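Local coordinates for protein molinate hydrolase (Gulosibacter molinativorax, PDB 4UB9) that hydrolyses the thiocarbamate pesticide molinate, holds a bound zinc ion, and belongs to the amidohydrolase family, at residues K87-G92 with G437-G442; D446-D451 with S465-E470. All coordinates share one frame; numbering follows the deposited sequence.

Interaction 1. Residues K87-G92 with G437-G442; sequences KWILPG and GSIDVG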
ATOM      1  N   LYS A  87      18.980 -17.372 -51.231  1.00 49.82           N
ATOM      2  CA  LYS A  87      18.216 -17.260 -50.013  1.00 52.47           C
ATOM      3  C   LYS A  87      18.180 -18.555 -49.218  1.00 57.73           C
ATOM      4  O   LYS A  87      18.566 -19.608 -49.682  1.00 60.20           O
ATOM      5  CB  LYS A  87      16.811 -16.765 -50.315  1.00 53.19           C
ATOM      6  CG  LYS A  87      16.792 -15.308 -50.727  1.00 57.90           C
ATOM      7  CD  LYS A  87      15.413 -14.813 -51.097  1.00 59.03           C
ATOM      8  CE  LYS A  87      15.496 -13.418 -51.682  1.00 61.19           C
ATOM      9  NZ  LYS A  87      14.476 -12.506 -51.127  1.00 60.45           N
ATOM     10  N   TRP A  88      17.769 -18.443 -47.978  1.00 56.05           N
ATOM     11  CA  TRP A  88      17.703 -19.575 -47.087  1.00 48.30           C
ATOM     12  C   TRP A  88      16.265 -19.969 -46.795  1.00 42.42           C
ATOM     13  O   TRP A  88      15.418 -19.155 -46.551  1.00 41.38           O
ATOM     14  CB  TRP A  88      18.486 -19.297 -45.825  1.00 45.97           C
ATOM     15  CG  TRP A  88      19.955 -19.347 -46.046  1.00 47.81           C
ATOM     16  CD1 TRP A  88      20.802 -20.363 -45.699  1.00 48.81           C
ATOM     17  CD2 TRP A  88      20.764 -18.340 -46.654  1.00 46.47           C
ATOM     18  NE1 TRP A  88      22.095 -20.049 -46.059  1.00 46.23           N
ATOM     19  CE2 TRP A  88      22.099 -18.808 -46.637  1.00 47.88           C
ATOM     20  CE3 TRP A  88      20.497 -17.085 -47.198  1.00 46.27           C
ATOM     21  CZ2 TRP A  88      23.157 -18.072 -47.163  1.00 45.76           C
ATOM     22  CZ3 TRP A  88      21.551 -16.345 -47.719  1.00 50.84           C
ATOM     23  CH2 TRP A  88      22.871 -16.848 -47.698  1.00 53.37           C
ATOM     24  N   ILE A  89      16.034 -21.264 -46.858  1.00 41.13           N
ATOM     25  CA  ILE A  89      14.733 -21.852 -46.630  1.00 39.33           C
ATOM     26  C   ILE A  89      14.723 -22.625 -45.300  1.00 37.94           C
ATOM     27  O   ILE A  89      15.448 -23.614 -45.140  1.00 38.60           O
ATOM     28  CB  ILE A  89      14.346 -22.837 -47.732  1.00 37.24           C
ATOM     29  CG1 ILE A  89      14.350 -22.133 -49.087  1.00 37.26           C
ATOM     30  CG2 ILE A  89      12.960 -23.409 -47.445  1.00 39.66           C
ATOM     31  CD1 ILE A  89      14.251 -23.080 -50.276  1.00 34.30           C
ATOM     32  N   LEU A  90      13.873 -22.173 -44.380  1.00 37.42           N
ATOM     33  CA  LEU A  90      13.712 -22.787 -43.042  1.00 35.03           C
ATOM     34  C   LEU A  90      12.296 -23.292 -42.835  1.00 36.58           C
ATOM     35  O   LEU A  90      11.373 -22.883 -43.575  1.00 34.44           O
ATOM     36  CB  LEU A  90      14.045 -21.812 -41.947  1.00 35.14           C
ATOM     37  CG  LEU A  90      15.525 -21.590 -41.635  1.00 37.82           C
ATOM     38  CD1 LEU A  90      16.254 -20.882 -42.788  1.00 38.44           C
ATOM     39  CD2 LEU A  90      15.679 -20.779 -40.362  1.00 36.14           C
ATOM     40  N   PRO A  91      12.091 -24.175 -41.823  1.00 35.98           N
ATOM     41  CA  PRO A  91      10.732 -24.580 -41.544  1.00 36.49           C
ATOM     42  C   PRO A  91      10.019 -23.418 -40.934  1.00 33.41           C
ATOM     43  O   PRO A  91      10.645 -22.511 -40.420  1.00 31.69           O
ATOM     44  CB  PRO A  91      10.889 -25.706 -40.517  1.00 41.21           C
ATOM     45  CG  PRO A  91      12.347 -25.998 -40.436  1.00 41.57           C
ATOM     46  CD  PRO A  91      13.038 -24.778 -40.889  1.00 38.94           C
ATOM     47  N   GLY A  92       8.703 -23.471 -40.962  1.00 35.48           N
ATOM     48  CA  GLY A  92       7.910 -22.526 -40.169  1.00 37.46           C
ATOM     49  C   GLY A  92       8.425 -22.489 -38.717  1.00 38.26           C
ATOM     50  O   GLY A  92       8.664 -23.542 -38.094  1.00 34.85           O
ATOM     51  N   GLY A 437       7.481 -28.675 -37.717  1.00 36.41           N
ATOM     52  CA  GLY A 437       8.779 -28.397 -37.089  1.00 37.10           C
ATOM     53  C   GLY A 437       9.989 -28.765 -37.922  1.00 32.93           C
ATOM     54  O   GLY A 437      11.127 -28.535 -37.519  1.00 37.67           O
ATOM     55  N   SER A 438       9.743 -29.379 -39.064  1.00 30.68           N
ATOM     56  CA  SER A 438      10.804 -29.606 -40.049  1.00 33.18           C
ATOM     57  C   SER A 438      10.236 -29.677 -41.457  1.00 35.80           C
ATOM     58  O   SER A 438       9.062 -30.007 -41.676  1.00 38.02           O
ATOM     59  CB  SER A 438      11.611 -30.889 -39.761  1.00 32.60           C
ATOM     60  OG  SER A 438      10.814 -32.059 -39.989  1.00 32.86           O
ATOM     61  N   ILE A 439      11.138 -29.456 -42.396  1.00 36.15           N
ATOM     62  CA  ILE A 439      10.829 -29.630 -43.799  1.00 40.09           C
ATOM     63  C   ILE A 439      11.130 -31.061 -44.255  1.00 41.36           C
ATOM     64  O   ILE A 439      12.281 -31.471 -44.396  1.00 40.43           O
ATOM     65  CB  ILE A 439      11.602 -28.620 -44.635  1.00 41.73           C
ATOM     66  CG1 ILE A 439      11.062 -27.226 -44.295  1.00 43.98           C
ATOM     67  CG2 ILE A 439      11.405 -28.928 -46.111  1.00 39.56           C
ATOM     68  CD1 ILE A 439      11.840 -26.074 -44.891  1.00 50.67           C
ATOM     69  N   ASP A 440      10.065 -31.822 -44.414  1.00 41.95           N
ATOM     70  CA  ASP A 440      10.129 -33.274 -44.642  1.00 42.00           C
ATOM     71  C   ASP A 440       8.846 -33.678 -45.311  1.00 42.37           C
ATOM     72  O   ASP A 440       7.774 -33.163 -44.989  1.00 43.71           O
ATOM     73  CB  ASP A 440      10.240 -34.087 -43.330  1.00 45.39           C
ATOM     74  CG  ASP A 440      11.690 -34.325 -42.886  1.00 45.55           C
ATOM     75  OD1 ASP A 440      12.442 -34.958 -43.651  1.00 53.02           O
ATOM     76  OD2 ASP A 440      12.101 -33.869 -41.784  1.00 48.79           O
ATOM     77  N   VAL A 441       8.973 -34.596 -46.250  1.00 40.89           N
ATOM     78  CA  VAL A 441       7.850 -35.012 -47.054  1.00 42.15           C
ATOM     79  C   VAL A 441       6.795 -35.540 -46.119  1.00 40.35           C
ATOM     80  O   VAL A 441       7.095 -36.298 -45.226  1.00 48.93           O
ATOM     81  CB  VAL A 441       8.265 -36.089 -48.096  1.00 43.23           C
ATOM     82  CG1 VAL A 441       7.040 -36.677 -48.792  1.00 43.09           C
ATOM     83  CG2 VAL A 441       9.219 -35.476 -49.121  1.00 41.82           C
ATOM     84  N   GLY A 442       5.553 -35.162 -46.344  1.00 42.04           N
ATOM     85  CA  GLY A 442       4.427 -35.642 -45.516  1.00 41.81           C
ATOM     86  C   GLY A 442       4.012 -34.672 -44.421  1.00 41.73           C
ATOM     87  O   GLY A 442       2.871 -34.663 -44.010  1.00 42.79           O
TER
HETATM   88  O   HOH W   1       7.125 -25.779 -38.510  1.00 32.56           O
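Ser438 OG is the best-held polar atom here, gripped by two partners. It donates to Asp440 OD2 at 2.9 Å, two residues further along its own segment. Lys443 NZ, just beyond that segment, is the second. The hydroxyl meets OD2 on its anti lone pair, away from the other carboxylate oxygen. A chi1 of 69° places OG between the backbone N and the carbonyl carbon. The Ser438 side chain starts off away from 87-92; it is its CA that touches Pro91.

Across the contact the work is apolar. Ile439 carries most of the contact from the loop side. Its CG1 is anti to the carbonyl carbon (chi1 -67°), and CD1 is extended beyond it (chi2 172°). This lays CD1 against the Leu90-Pro91 peptide, 3.5 Å from Leu90 O and 3.6 Å from Pro91 N. The same methyl meets CG2 of Ile89 at 3.9 Å, where the two isoleucines cross at about a right angle. The Pro91 ring packs alongside: its CB lies 3.9 Å from Ser438 CA and 4.1 Å from Ile439 CG1.

One water joins the backbones near the ends of the segments. It donates to Gly92 O at 2.7 Å and accepts a weak bond from Gly437 N at 3.0 Å. At the backbone angles of Gly437 a side chain would collide with the preceding carbonyl oxygen, so the position suits glycine.

This is buried structural packing of a loop against residues Ile89 to Pro91 of strand 88-95, an inner strand of the sheet, away from the zinc site. The loop runs between helix 424-429 and strand 447-450. Ile439 also touches Leu43 of strand 41-43, and Ile64 and Val67 of strand 63-69. Strand 88-95 itself lies between strand 41-43, parallel to it, and strand 447-450, antiparallel to it.

Interaction 2. Residues D446-D451 with S465-E470; sequences DVVVLD and SHVVKE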
ATOM      1  N   ASP A 446       4.670 -25.507 -43.920  1.00 38.22           N
ATOM      2  CA  ASP A 446       4.996 -24.283 -43.228  1.00 38.26           C
ATOM      3  C   ASP A 446       6.433 -23.968 -43.486  1.00 41.90           C
ATOM      4  O   ASP A 446       7.337 -24.723 -43.096  1.00 46.83           O
ATOM      5  CB  ASP A 446       4.772 -24.433 -41.711  1.00 45.62           C
ATOM      6  CG  ASP A 446       3.292 -24.671 -41.325  1.00 45.89           C
ATOM      7  OD1 ASP A 446       2.395 -24.545 -42.187  1.00 50.39           O
ATOM      8  OD2 ASP A 446       3.037 -25.004 -40.134  1.00 51.60           O
ATOM      9  N   VAL A 447       6.694 -22.809 -44.065  1.00 40.47           N
ATOM     10  CA  VAL A 447       8.063 -22.477 -44.478  1.00 35.16           C
ATOM     11  C   VAL A 447       8.282 -21.007 -44.364  1.00 37.67           C
ATOM     12  O   VAL A 447       7.373 -20.210 -44.599  1.00 43.69           O
ATOM     13  CB  VAL A 447       8.278 -22.838 -45.957  1.00 40.37           C
ATOM     14  CG1 VAL A 447       9.638 -22.430 -46.440  1.00 39.53           C
ATOM     15  CG2 VAL A 447       8.080 -24.327 -46.170  1.00 44.11           C
ATOM     16  N   VAL A 448       9.487 -20.641 -43.959  1.00 35.02           N
ATOM     17  CA  VAL A 448       9.911 -19.274 -44.071  1.00 35.02           C
ATOM     18  C   VAL A 448      11.172 -19.161 -44.922  1.00 38.91           C
ATOM     19  O   VAL A 448      11.975 -20.102 -44.991  1.00 37.22           O
ATOM     20  CB  VAL A 448      10.146 -18.598 -42.725  1.00 35.78           C
ATOM     21  CG1 VAL A 448       8.900 -18.729 -41.899  1.00 40.56           C
ATOM     22  CG2 VAL A 448      11.343 -19.155 -41.997  1.00 38.41           C
ATOM     23  N   VAL A 449      11.351 -17.989 -45.528  1.00 36.11           N
ATOM     24  CA  VAL A 449      12.486 -17.723 -46.387  1.00 34.27           C
ATOM     25  C   VAL A 449      13.187 -16.490 -45.887  1.00 34.46           C
ATOM     26  O   VAL A 449      12.556 -15.441 -45.739  1.00 34.65           O
ATOM     27  CB  VAL A 449      12.035 -17.500 -47.844  1.00 39.33           C
ATOM     28  CG1 VAL A 449      13.232 -17.206 -48.734  1.00 39.46           C
ATOM     29  CG2 VAL A 449      11.279 -18.716 -48.372  1.00 38.14           C
ATOM     30  N   LEU A 450      14.489 -16.617 -45.639  1.00 35.60           N
ATOM     31  CA  LEU A 450      15.332 -15.514 -45.203  1.00 33.66           C
ATOM     32  C   LEU A 450      16.299 -15.062 -46.290  1.00 41.46           C
ATOM     33  O   LEU A 450      16.753 -15.853 -47.102  1.00 38.82           O
ATOM     34  CB  LEU A 450      16.171 -15.927 -44.017  1.00 37.02           C
ATOM     35  CG  LEU A 450      15.476 -16.617 -42.857  1.00 35.38           C
ATOM     36  CD1 LEU A 450      16.509 -17.021 -41.825  1.00 36.89           C
ATOM     37  CD2 LEU A 450      14.469 -15.685 -42.229  1.00 38.63           C
ATOM     38  N   ASP A 451      16.662 -13.788 -46.242  1.00 44.35           N
ATOM     39  CA  ASP A 451      17.588 -13.190 -47.224  1.00 48.12           C
ATOM     40  C   ASP A 451      19.034 -13.336 -46.873  1.00 47.67           C
ATOM     41  O   ASP A 451      19.886 -13.176 -47.713  1.00 48.62           O
ATOM     42  CB  ASP A 451      17.349 -11.692 -47.334  1.00 49.91           C
ATOM     43  CG  ASP A 451      16.100 -11.376 -48.069  1.00 52.38           C
ATOM     44  OD1 ASP A 451      15.552 -12.289 -48.708  1.00 52.71           O
ATOM     45  OD2 ASP A 451      15.629 -10.228 -47.967  1.00 65.04           O
ATOM     46  N   SER A 465      11.846 -12.742 -45.785  1.00 43.84           N
ATOM     47  CA  SER A 465      11.347 -12.323 -47.102  1.00 47.39           C
ATOM     48  C   SER A 465      10.017 -12.888 -47.402  1.00 42.59           C
ATOM     49  O   SER A 465       9.228 -12.256 -48.059  1.00 42.43           O
ATOM     50  CB  SER A 465      12.218 -12.875 -48.240  1.00 56.74           C
ATOM     51  OG  SER A 465      13.477 -12.285 -48.228  1.00 68.25           O
ATOM     52  N   HIS A 466       9.792 -14.128 -46.980  1.00 43.06           N
ATOM     53  CA  HIS A 466       8.542 -14.828 -47.273  1.00 40.39           C
ATOM     54  C   HIS A 466       8.110 -15.671 -46.104  1.00 41.29           C
ATOM     55  O   HIS A 466       8.928 -16.270 -45.403  1.00 38.49           O
ATOM     56  CB  HIS A 466       8.667 -15.710 -48.508  1.00 41.55           C
ATOM     57  CG  HIS A 466       9.061 -14.954 -49.733  1.00 50.98           C
ATOM     58  ND1 HIS A 466       8.135 -14.448 -50.623  1.00 54.99           N
ATOM     59  CD2 HIS A 466      10.276 -14.557 -50.184  1.00 49.49           C
ATOM     60  CE1 HIS A 466       8.769 -13.788 -51.578  1.00 53.94           C
ATOM     61  NE2 HIS A 466      10.065 -13.831 -51.328  1.00 49.13           N
ATOM     62  N   VAL A 467       6.792 -15.773 -45.951  1.00 41.06           N
ATOM     63  CA  VAL A 467       6.193 -16.612 -44.915  1.00 35.62           C
ATOM     64  C   VAL A 467       5.080 -17.420 -45.533  1.00 32.55           C
ATOM     65  O   VAL A 467       4.182 -16.875 -46.148  1.00 34.32           O
ATOM     66  CB  VAL A 467       5.632 -15.787 -43.738  1.00 36.80           C
ATOM     67  CG1 VAL A 467       4.966 -16.705 -42.728  1.00 34.59           C
ATOM     68  CG2 VAL A 467       6.727 -14.969 -43.053  1.00 34.91           C
ATOM     69  N   VAL A 468       5.124 -18.720 -45.307  1.00 34.74           N
ATOM     70  CA  VAL A 468       4.168 -19.634 -45.892  1.00 34.34           C
ATOM     71  C   VAL A 468       3.603 -20.556 -44.819  1.00 39.55           C
ATOM     72  O   VAL A 468       4.353 -21.168 -44.031  1.00 40.93           O
ATOM     73  CB  VAL A 468       4.823 -20.519 -46.954  1.00 36.79           C
ATOM     74  CG1 VAL A 468       3.826 -21.543 -47.514  1.00 39.72           C
ATOM     75  CG2 VAL A 468       5.371 -19.661 -48.073  1.00 36.13           C
ATOM     76  N   LYS A 469       2.296 -20.732 -44.867  1.00 38.31           N
ATOM     77  CA  LYS A 469       1.588 -21.579 -43.926  1.00 40.07           C
ATOM     78  C   LYS A 469       0.660 -22.530 -44.643  1.00 39.78           C
ATOM     79  O   LYS A 469      -0.254 -22.108 -45.321  1.00 39.94           O
ATOM     80  CB  LYS A 469       0.767 -20.739 -42.960  1.00 41.61           C
ATOM     81  CG  LYS A 469       0.240 -21.556 -41.782  1.00 45.05           C
ATOM     82  CD  LYS A 469      -0.873 -20.855 -41.027  1.00 42.75           C
ATOM     83  CE  LYS A 469      -1.366 -21.783 -39.932  1.00 39.83           C
ATOM     84  NZ  LYS A 469      -2.663 -21.339 -39.393  1.00 42.44           N
ATOM     85  N   GLU A 470       0.910 -23.823 -44.479  1.00 44.87           N
ATOM     86  CA  GLU A 470       0.182 -24.858 -45.213  1.00 46.91           C
ATOM     87  C   GLU A 470       0.117 -24.511 -46.714  1.00 49.32           C
ATOM     88  O   GLU A 470      -0.931 -24.492 -47.348  1.00 47.35           O
ATOM     89  CB  GLU A 470      -1.184 -25.064 -44.620  1.00 48.40           C
ATOM     90  CG  GLU A 470      -1.089 -25.813 -43.313  1.00 54.53           C
ATOM     91  CD  GLU A 470      -2.436 -26.105 -42.666  1.00 56.21           C
ATOM     92  OE1 GLU A 470      -3.371 -26.522 -43.362  1.00 63.24           O
ATOM     93  OE2 GLU A 470      -2.524 -25.983 -41.441  1.00 57.70           O
TER
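Strands 447-450 and 464-469 form an antiparallel pair with a classic beta bulge, in which Ser465 and His466 together stand opposite Val449. Val447 with Val468 and Val449 with His466 are hydrogen-bonded pairs; Val448 with Val467 is a non-hydrogen-bonded pair, its side chains on the other face.

With CG1 anti to the backbone N (chi1 179°), Val449 has CG2 anti to the carbonyl carbon and against His466 CB. The two side chains point the same way, and Val449 CB lies at the edge of the ring, near its plane. His466 CG is anti to its carbonyl carbon (chi1 -58°), which sets the imidazole alongside Val449. Its ND1 is hydrogen-bonded to Glu473 OE2.

Asp446 closes the far end. Its CG sits beside the backbone N (chi1 -64°), and OD1 accepts from Glu470 N at 2.8 Å, nearly along its C-O axis. OD2 and Glu470 OE2 both form salt bridges to Arg167. An alanine here would remove the acceptor for Glu470 N and one carboxylate from Arg167, and would probably leave Glu470 less firmly held.

At the bulge, Val449 O takes a straight bond from Ser465 N at 2.8 Å and a weak one from His466 N at 3.3 Å.

How the interactions relate
The two contacts share a sheet, and their centres lie 9 Å apart. Strand 447-450 of interaction 2 runs antiparallel to strand 88-95 of interaction 1. The chain finishes interaction 1 before it starts interaction 2: the loop 437-442 packs on strand 88-95 shortly before the chain enters strand 447-450. The two contacts meet at both ends. At one end, Lys87 NZ forms a salt bridge to Asp451 OD1 at 2.7 Å and also bonds to Ser465 OG. At the other, Gly92 N probably donates to Asp446 O at 2.8 Å. Between them, Val447 CG1 packs on Leu90 O at 3.4 Å. Neither contact includes the zinc ligands His282 and His302.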